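PDB 3S9V: abietadiene synthase, chloroplastic from Abies grandis, which is a largely helical chloroplast enzyme of the terpene synthase family, combining a terpene synthase N-terminal domain with a metal-binding domain of that family. Local coordinates for residues N412-G415 against E416-A420; E433-S436 against Y437-Y441; I772-H775 against V776-L780. One frame throughout, in Å; residues are numbered along the deposited sequence.

Interaction 1: residues N412-G415 against E416-A420; sequences NIRG and EVEYA
Asn-412 and Glu-416 meet at the N-cap of helix 413-422, within the helical N-terminal domain of the terpene synthase family. Asn-412 OD1 caps the first turn through a weak bond from Gly-415 N at 3.4 Å and also accepts from Phe-404 N; its ND2 is engaged by Asn-440. A water bridges the same turn: it accepts from Asn-412 N at 3.1 Å and donates to Glu-416 OE2 at 2.8 Å. With CG anti to its own carbonyl carbon (chi1 -71°), the extended Glu-416 chain runs back past Asn-412 O to this water, while OE1 forms a salt bridge with Arg-282. The water and Arg-282 thus hold one oxygen each at the helix start, where the helix dipole would probably favour the negative charge of the carboxylate.

The first i to i+4 backbone bond is weak: Glu-416 N to Asn-412 O. The next two, Val-417 N to Ile-413 O and Glu-418 N to Arg-414 O, are both 2.8 Å.

Arg-414 NE pairs with the exposed Glu-418 through OE1 in a salt bridge of 3.2 Å, one turn apart; the guanidinium and carboxylate planes stand 68° to each other, and NH1 is held by Leu-398 O. Ile-413 and Val-417 face helix 363-373, both leaning on Val-363, with Ile-413 CG1 4.3 Å from Val-417 CG2.

Interaction 2: residues E433-S436 against Y437-Y441; sequences EARS and YIENY
Arg-435 overlaps the end of Glu-439 one turn further on in helix 430-440, forming an i to i+4 salt bridge near the C-terminal end of this helix. Arg-435 NH2 lies 3.1 Å from Glu-439 OE2, but the hydrogen bond is weak, with an N-H...O angle of 132°. The two flat groups stand almost perpendicular, 85° apart, and both carboxylate oxygens approach the guanidinium at its edge. An extended arginine chain, CG anti to the backbone N (chi1 -168°), lets the group reach forward over the next turn; NH1 is gripped by Gln-782 O near the end of the chain.

A second side-chain link is made by water. Ser-436 OG and Asn-440 ND2 each bind the same molecule, at 2.9 Å and 3.0 Å respectively, with the water accepting from the amide. Asn-440 OD1 accepts from Asn-412 ND2, which probably sets the way the amide is turned.

The backbone bonds follow the usual helical pattern. Tyr-437 N to Glu-433 O is 3.0 Å and nearly straight. Near the end Ser-436 O takes both Asn-440 N and, weakly, Glu-439 N, as the helix gives out before Tyr-441.

Ile-438 packs on Ala-467 and Lys-468 of helix 461-491. The ring of Tyr-437 makes a cation-pi contact with Arg-282, and Tyr-441 CB stands 4.0 Å above the plane of the Tyr-437 ring, over its centre.

Interaction 3: residues I772-H775 against V776-L780; sequences IKEH and VKNCL
Ile-772 O is gripped by two backbone N-H groups: Val-776 N makes a nearly straight 2.9 Å bond, and His-775 N a weak one. Further along helix 768-781, the last helix of this largely helical terpene synthase chain, follow Lys-777 N to Lys-773 O, Asn-778 N to Glu-774 O and Cys-779 N to His-775 O; these three donors already lie in 777-780, where the helix has a wider pi-type turn.

The side chains add an i to i+3 and an i to i+4 link, both centred on the carboxylate of Glu-774. Glu-774 OE1 forms a salt bridge with Lys-777 NZ at 3.2 Å, met on the syn side and 30° out of the carboxylate plane. Glu-774 OE2 accepts from Asn-778 ND2 at 2.9 Å, this time on the anti side, with the carboxylate and amide planes 53° apart. A bend at chi2 (64°) turns the glutamate toward the following turn and brings both oxygens within range. The lysine charge would probably favour the ionised carboxylate. Lys-777 also touches a neighbouring molecule in the crystal, which may influence its pose.

The apolar contact is Ile-772 CG2 to Val-776 CG2, 4.2 Å.

Around this turn the helix meets three others. His-775 lies on Phe-509 and Val-776 on Thr-505, both of helix 504-514; Leu-780 O takes a bond from Gln-479 of helix 461-491; Asn-778 rests on Leu-432 and Arg-435 of helix 430-440, and His-775 NE2 bonds to Tyr-423 OH just beyond helix 413-422.

From the N terminus the three contacts come in series, none enclosing or crossing another, and each spans a single run of turns without closing a long loop. Interaction 1 starts helix 413-422 and interaction 2 finishes the next helix, 430-440. These neighbours pack directly: Gly-415 CA approaches Asn-440 OD1, and the Tyr-419 ring lies against Ser-436 OG; the centres of interactions 1 and 2 are about 10 Å apart. More than three hundred residues later, interaction 3 brings helix 768-781 back beside interaction 2, where Arg-435 packs against Asn-778. Interactions 1 and 3 do not touch, their nearest atoms being about 8 Å apart; helix 430-440 touches both.

Interaction 1: residues N412-G415 against E416-A420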
loop_
_atom_site.group_PDB
_atom_site.type_symbol
_atom_site.label_atom_id
_atom_site.label_comp_id
_atom_site.label_asym_id
_atom_site.label_seq_id
_atom_site.Cartn_x
_atom_site.Cartn_y
_atom_site.Cartn_z
ATOM N N ASN A 412 8.777 5.124 -10.773
ATOM C CA ASN A 412 8.006 4.324 -11.723
ATOM C C ASN A 412 6.595 4.072 -11.211
ATOM O O ASN A 412 6.278 2.984 -10.736
ATOM C CB ASN A 412 8.704 2.986 -11.993
ATOM C CG ASN A 412 8.004 2.163 -13.078
ATOM O OD1 ASN A 412 7.378 2.714 -13.989
ATOM N ND2 ASN A 412 8.133 0.843 -12.998
ATOM N N ILE A 413 5.747 5.085 -11.324
ATOM C CA ILE A 413 4.380 4.974 -10.866
ATOM C C ILE A 413 3.632 3.917 -11.675
ATOM O O ILE A 413 2.774 3.211 -11.140
ATOM C CB ILE A 413 3.656 6.344 -10.963
ATOM C CG1 ILE A 413 2.418 6.337 -10.075
ATOM C CG2 ILE A 413 3.280 6.651 -12.410
ATOM C CD1 ILE A 413 2.734 6.147 -8.603
ATOM N N ARG A 414 3.965 3.790 -12.959
ATOM C CA ARG A 414 3.297 2.803 -13.801
ATOM C C ARG A 414 3.465 1.412 -13.210
ATOM O O ARG A 414 2.525 0.617 -13.189
ATOM C CB ARG A 414 3.862 2.820 -15.219
ATOM C CG ARG A 414 3.080 1.943 -16.188
ATOM C CD ARG A 414 3.851 1.711 -17.474
ATOM N NE ARG A 414 3.097 0.894 -18.420
ATOM C CZ ARG A 414 2.024 1.312 -19.080
ATOM N NH1 ARG A 414 1.574 2.542 -18.904
ATOM N NH2 ARG A 414 1.400 0.497 -19.918
ATOM N N GLY A 415 4.668 1.119 -12.728
ATOM C CA GLY A 415 4.921 -0.178 -12.132
ATOM C C GLY A 415 4.070 -0.400 -10.891
ATOM O O GLY A 415 3.596 -1.510 -10.640
ATOM N N GLU A 416 3.878 0.654 -10.103
ATOM C CA GLU A 416 3.068 0.541 -8.896
ATOM C C GLU A 416 1.608 0.347 -9.268
ATOM O O GLU A 416 0.881 -0.398 -8.617
ATOM C CB GLU A 416 3.217 1.788 -8.026
ATOM C CG GLU A 416 4.564 1.913 -7.343
ATOM C CD GLU A 416 4.651 3.163 -6.476
ATOM O OE1 GLU A 416 3.774 3.349 -5.599
ATOM O OE2 GLU A 416 5.594 3.958 -6.670
ATOM N N VAL A 417 1.178 1.022 -10.319
ATOM C CA VAL A 417 -0.194 0.890 -10.768
ATOM C C VAL A 417 -0.410 -0.527 -11.296
ATOM O O VAL A 417 -1.283 -1.251 -10.816
ATOM C CB VAL A 417 -0.515 1.915 -11.873
ATOM C CG1 VAL A 417 -1.906 1.664 -12.444
ATOM C CG2 VAL A 417 -0.420 3.326 -11.297
ATOM N N GLU A 418 0.399 -0.928 -12.270
ATOM C CA GLU A 418 0.265 -2.257 -12.844
ATOM C C GLU A 418 0.188 -3.338 -11.773
ATOM O O GLU A 418 -0.617 -4.260 -11.884
ATOM C CB GLU A 418 1.423 -2.551 -13.801
ATOM C CG GLU A 418 1.229 -1.968 -15.191
ATOM C CD GLU A 418 2.371 -2.312 -16.131
ATOM O OE1 GLU A 418 2.280 -1.976 -17.334
ATOM O OE2 GLU A 418 3.362 -2.919 -15.663
ATOM N N TYR A 419 1.018 -3.227 -10.738
ATOM C CA TYR A 419 1.000 -4.223 -9.671
ATOM C C TYR A 419 -0.314 -4.158 -8.892
ATOM O O TYR A 419 -0.986 -5.173 -8.696
ATOM C CB TYR A 419 2.159 -4.018 -8.696
ATOM C CG TYR A 419 2.168 -5.069 -7.605
ATOM C CD1 TYR A 419 2.646 -6.356 -7.858
ATOM C CD2 TYR A 419 1.609 -4.808 -6.353
ATOM C CE1 TYR A 419 2.558 -7.362 -6.894
ATOM C CE2 TYR A 419 1.515 -5.807 -5.381
ATOM C CZ TYR A 419 1.989 -7.081 -5.660
ATOM O OH TYR A 419 1.880 -8.075 -4.713
ATOM N N ALA A 420 -0.671 -2.955 -8.455
ATOM C CA ALA A 420 -1.895 -2.746 -7.693
ATOM C C ALA A 420 -3.147 -3.214 -8.419
ATOM O O ALA A 420 -4.070 -3.720 -7.789
ATOM C CB ALA A 420 -2.038 -1.274 -7.321
HETATM O O HOH W 1 8.032 4.780 -7.789
#

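Interaction 2: residues E433-S436 against Y437-Y441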
loop_
_atom_site.group_PDB
_atom_site.type_symbol
_atom_site.label_atom_id
_atom_site.label_comp_id
_atom_site.label_asym_id
_atom_site.label_seq_id
_atom_site.Cartn_x
_atom_site.Cartn_y
_atom_site.Cartn_z
ATOM N N GLU A 433 4.722 -8.454 -2.975
ATOM C CA GLU A 433 4.491 -7.013 -2.959
ATOM C C GLU A 433 5.792 -6.322 -2.573
ATOM O O GLU A 433 6.160 -5.304 -3.149
ATOM C CB GLU A 433 3.403 -6.619 -1.953
ATOM C CG GLU A 433 3.109 -5.111 -1.970
ATOM C CD GLU A 433 1.924 -4.701 -1.101
ATOM O OE1 GLU A 433 0.839 -5.303 -1.246
ATOM O OE2 GLU A 433 2.074 -3.763 -0.284
ATOM N N ALA A 434 6.490 -6.887 -1.597
ATOM C CA ALA A 434 7.743 -6.305 -1.151
ATOM C C ALA A 434 8.757 -6.278 -2.289
ATOM O O ALA A 434 9.492 -5.296 -2.454
ATOM C CB ALA A 434 8.297 -7.089 0.036
ATOM N N ARG A 435 8.797 -7.347 -3.082
ATOM C CA ARG A 435 9.751 -7.401 -4.182
ATOM C C ARG A 435 9.390 -6.358 -5.209
ATOM O O ARG A 435 10.264 -5.671 -5.737
ATOM C CB ARG A 435 9.774 -8.780 -4.854
ATOM C CG ARG A 435 10.963 -8.960 -5.802
ATOM C CD ARG A 435 11.024 -10.364 -6.367
ATOM N NE ARG A 435 12.374 -10.749 -6.776
ATOM C CZ ARG A 435 13.052 -10.160 -7.753
ATOM N NH1 ARG A 435 14.272 -10.577 -8.058
ATOM N NH2 ARG A 435 12.509 -9.154 -8.425
ATOM N N SER A 436 8.098 -6.234 -5.482
ATOM C CA SER A 436 7.626 -5.267 -6.467
ATOM C C SER A 436 8.039 -3.846 -6.080
ATOM O O SER A 436 8.656 -3.125 -6.869
ATOM C CB SER A 436 6.101 -5.346 -6.590
ATOM O OG SER A 436 5.616 -4.518 -7.631
ATOM N N TYR A 437 7.718 -3.451 -4.856
ATOM C CA TYR A 437 8.045 -2.108 -4.419
ATOM C C TYR A 437 9.551 -1.863 -4.333
ATOM O O TYR A 437 10.025 -0.764 -4.623
ATOM C CB TYR A 437 7.372 -1.798 -3.080
ATOM C CG TYR A 437 7.249 -0.315 -2.835
ATOM C CD1 TYR A 437 6.675 0.519 -3.796
ATOM C CD2 TYR A 437 7.720 0.264 -1.659
ATOM C CE1 TYR A 437 6.578 1.889 -3.589
ATOM C CE2 TYR A 437 7.626 1.641 -1.447
ATOM C CZ TYR A 437 7.056 2.440 -2.414
ATOM O OH TYR A 437 6.971 3.795 -2.215
ATOM N N ILE A 438 10.301 -2.886 -3.938
ATOM C CA ILE A 438 11.748 -2.766 -3.847
ATOM C C ILE A 438 12.306 -2.326 -5.204
ATOM O O ILE A 438 13.291 -1.591 -5.274
ATOM C CB ILE A 438 12.385 -4.115 -3.412
ATOM C CG1 ILE A 438 12.150 -4.316 -1.917
ATOM C CG2 ILE A 438 13.878 -4.157 -3.760
ATOM C CD1 ILE A 438 12.783 -5.557 -1.352
ATOM N N GLU A 439 11.660 -2.754 -6.282
ATOM C CA GLU A 439 12.118 -2.386 -7.619
ATOM C C GLU A 439 11.535 -1.076 -8.151
ATOM O O GLU A 439 12.146 -0.436 -9.005
ATOM C CB GLU A 439 11.827 -3.516 -8.606
ATOM C CG GLU A 439 12.581 -4.789 -8.271
ATOM C CD GLU A 439 12.303 -5.918 -9.242
ATOM O OE1 GLU A 439 11.111 -6.225 -9.465
ATOM O OE2 GLU A 439 13.278 -6.499 -9.771
ATOM N N ASN A 440 10.372 -0.677 -7.641
ATOM C CA ASN A 440 9.728 0.555 -8.085
ATOM C C ASN A 440 9.997 1.751 -7.176
ATOM O O ASN A 440 9.771 2.897 -7.567
ATOM C CB ASN A 440 8.212 0.353 -8.201
ATOM C CG ASN A 440 7.830 -0.629 -9.299
ATOM O OD1 ASN A 440 8.196 -0.455 -10.456
ATOM N ND2 ASN A 440 7.089 -1.668 -8.935
ATOM N N TYR A 441 10.480 1.490 -5.967
ATOM C CA TYR A 441 10.749 2.557 -5.008
ATOM C C TYR A 441 11.902 3.482 -5.404
ATOM O O TYR A 441 13.021 3.025 -5.663
ATOM C CB TYR A 441 11.027 1.956 -3.631
ATOM C CG TYR A 441 11.374 2.973 -2.574
ATOM C CD1 TYR A 441 10.455 3.943 -2.182
ATOM C CD2 TYR A 441 12.630 2.972 -1.967
ATOM C CE1 TYR A 441 10.777 4.888 -1.206
ATOM C CE2 TYR A 441 12.963 3.915 -0.994
ATOM C CZ TYR A 441 12.030 4.866 -0.619
ATOM O OH TYR A 441 12.348 5.781 0.358
HETATM O O HOH W 2 5.091 -1.794 -6.715
#

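Interaction 3: residues I772-H775 against V776-L780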
loop_
_atom_site.group_PDB
_atom_site.type_symbol
_atom_site.label_atom_id
_atom_site.label_comp_id
_atom_site.label_asym_id
_atom_site.label_seq_id
_atom_site.Cartn_x
_atom_site.Cartn_y
_atom_site.Cartn_z
ATOM N N ILE A 772 2.621 -19.065 -12.097
ATOM C CA ILE A 772 3.136 -19.646 -10.863
ATOM C C ILE A 772 4.657 -19.666 -10.937
ATOM O O ILE A 772 5.335 -19.186 -10.031
ATOM C CB ILE A 772 2.626 -21.098 -10.648
ATOM C CG1 ILE A 772 1.109 -21.106 -10.448
ATOM C CG2 ILE A 772 3.296 -21.713 -9.429
ATOM C CD1 ILE A 772 0.315 -20.843 -11.706
ATOM N N LYS A 773 5.178 -20.218 -12.028
ATOM C CA LYS A 773 6.620 -20.299 -12.253
ATOM C C LYS A 773 7.283 -18.954 -11.906
ATOM O O LYS A 773 8.295 -18.897 -11.196
ATOM C CB LYS A 773 6.876 -20.656 -13.724
ATOM C CG LYS A 773 8.331 -20.877 -14.112
ATOM C CD LYS A 773 8.876 -22.187 -13.559
ATOM C CE LYS A 773 10.304 -22.440 -14.044
ATOM N NZ LYS A 773 10.881 -23.712 -13.513
ATOM N N GLU A 774 6.687 -17.874 -12.403
ATOM C CA GLU A 774 7.186 -16.520 -12.177
ATOM C C GLU A 774 7.187 -16.128 -10.694
ATOM O O GLU A 774 8.137 -15.514 -10.205
ATOM C CB GLU A 774 6.337 -15.532 -12.989
ATOM C CG GLU A 774 6.712 -14.059 -12.857
ATOM C CD GLU A 774 8.103 -13.750 -13.379
ATOM O OE1 GLU A 774 8.485 -14.307 -14.431
ATOM O OE2 GLU A 774 8.810 -12.939 -12.742
ATOM N N HIS A 775 6.124 -16.490 -9.979
ATOM C CA HIS A 775 6.021 -16.157 -8.560
ATOM C C HIS A 775 7.073 -16.888 -7.750
ATOM O O HIS A 775 7.702 -16.308 -6.863
ATOM C CB HIS A 775 4.619 -16.494 -8.049
ATOM C CG HIS A 775 3.537 -15.739 -8.754
ATOM N ND1 HIS A 775 2.250 -16.216 -8.876
ATOM C CD2 HIS A 775 3.561 -14.549 -9.401
ATOM C CE1 HIS A 775 1.528 -15.355 -9.571
ATOM N NE2 HIS A 775 2.300 -14.335 -9.900
ATOM N N VAL A 776 7.264 -18.163 -8.070
ATOM C CA VAL A 776 8.248 -18.991 -7.388
ATOM C C VAL A 776 9.636 -18.391 -7.569
ATOM O O VAL A 776 10.425 -18.304 -6.622
ATOM C CB VAL A 776 8.220 -20.437 -7.946
ATOM C CG1 VAL A 776 9.450 -21.199 -7.506
ATOM C CG2 VAL A 776 6.961 -21.145 -7.451
ATOM N N LYS A 777 9.924 -17.969 -8.792
ATOM C CA LYS A 777 11.214 -17.375 -9.100
ATOM C C LYS A 777 11.437 -16.086 -8.295
ATOM O O LYS A 777 12.479 -15.922 -7.659
ATOM C CB LYS A 777 11.298 -17.085 -10.603
ATOM C CG LYS A 777 12.663 -16.621 -11.093
ATOM C CD LYS A 777 12.637 -16.282 -12.583
ATOM C CE LYS A 777 11.730 -15.091 -12.873
ATOM N NZ LYS A 777 11.688 -14.757 -14.324
ATOM N N ASN A 778 10.449 -15.191 -8.307
ATOM C CA ASN A 778 10.538 -13.911 -7.599
ATOM C C ASN A 778 10.671 -14.001 -6.093
ATOM O O ASN A 778 11.275 -13.130 -5.464
ATOM C CB ASN A 778 9.317 -13.037 -7.891
ATOM C CG ASN A 778 9.286 -12.530 -9.308
ATOM O OD1 ASN A 778 10.286 -12.033 -9.819
ATOM N ND2 ASN A 778 8.127 -12.639 -9.951
ATOM N N CYS A 779 10.098 -15.044 -5.509
ATOM C CA CYS A 779 10.129 -15.194 -4.068
ATOM C C CYS A 779 11.285 -16.029 -3.544
ATOM O O CYS A 779 11.881 -15.696 -2.516
ATOM C CB CYS A 779 8.799 -15.798 -3.589
ATOM S SG CYS A 779 8.660 -16.077 -1.809
ATOM N N LEU A 780 11.622 -17.098 -4.255
ATOM C CA LEU A 780 12.672 -17.993 -3.779
ATOM C C LEU A 780 14.022 -18.021 -4.489
ATOM O O LEU A 780 15.019 -18.390 -3.877
ATOM C CB LEU A 780 12.132 -19.428 -3.732
ATOM C CG LEU A 780 10.824 -19.698 -2.983
ATOM C CD1 LEU A 780 10.455 -21.167 -3.144
ATOM C CD2 LEU A 780 10.973 -19.347 -1.517
#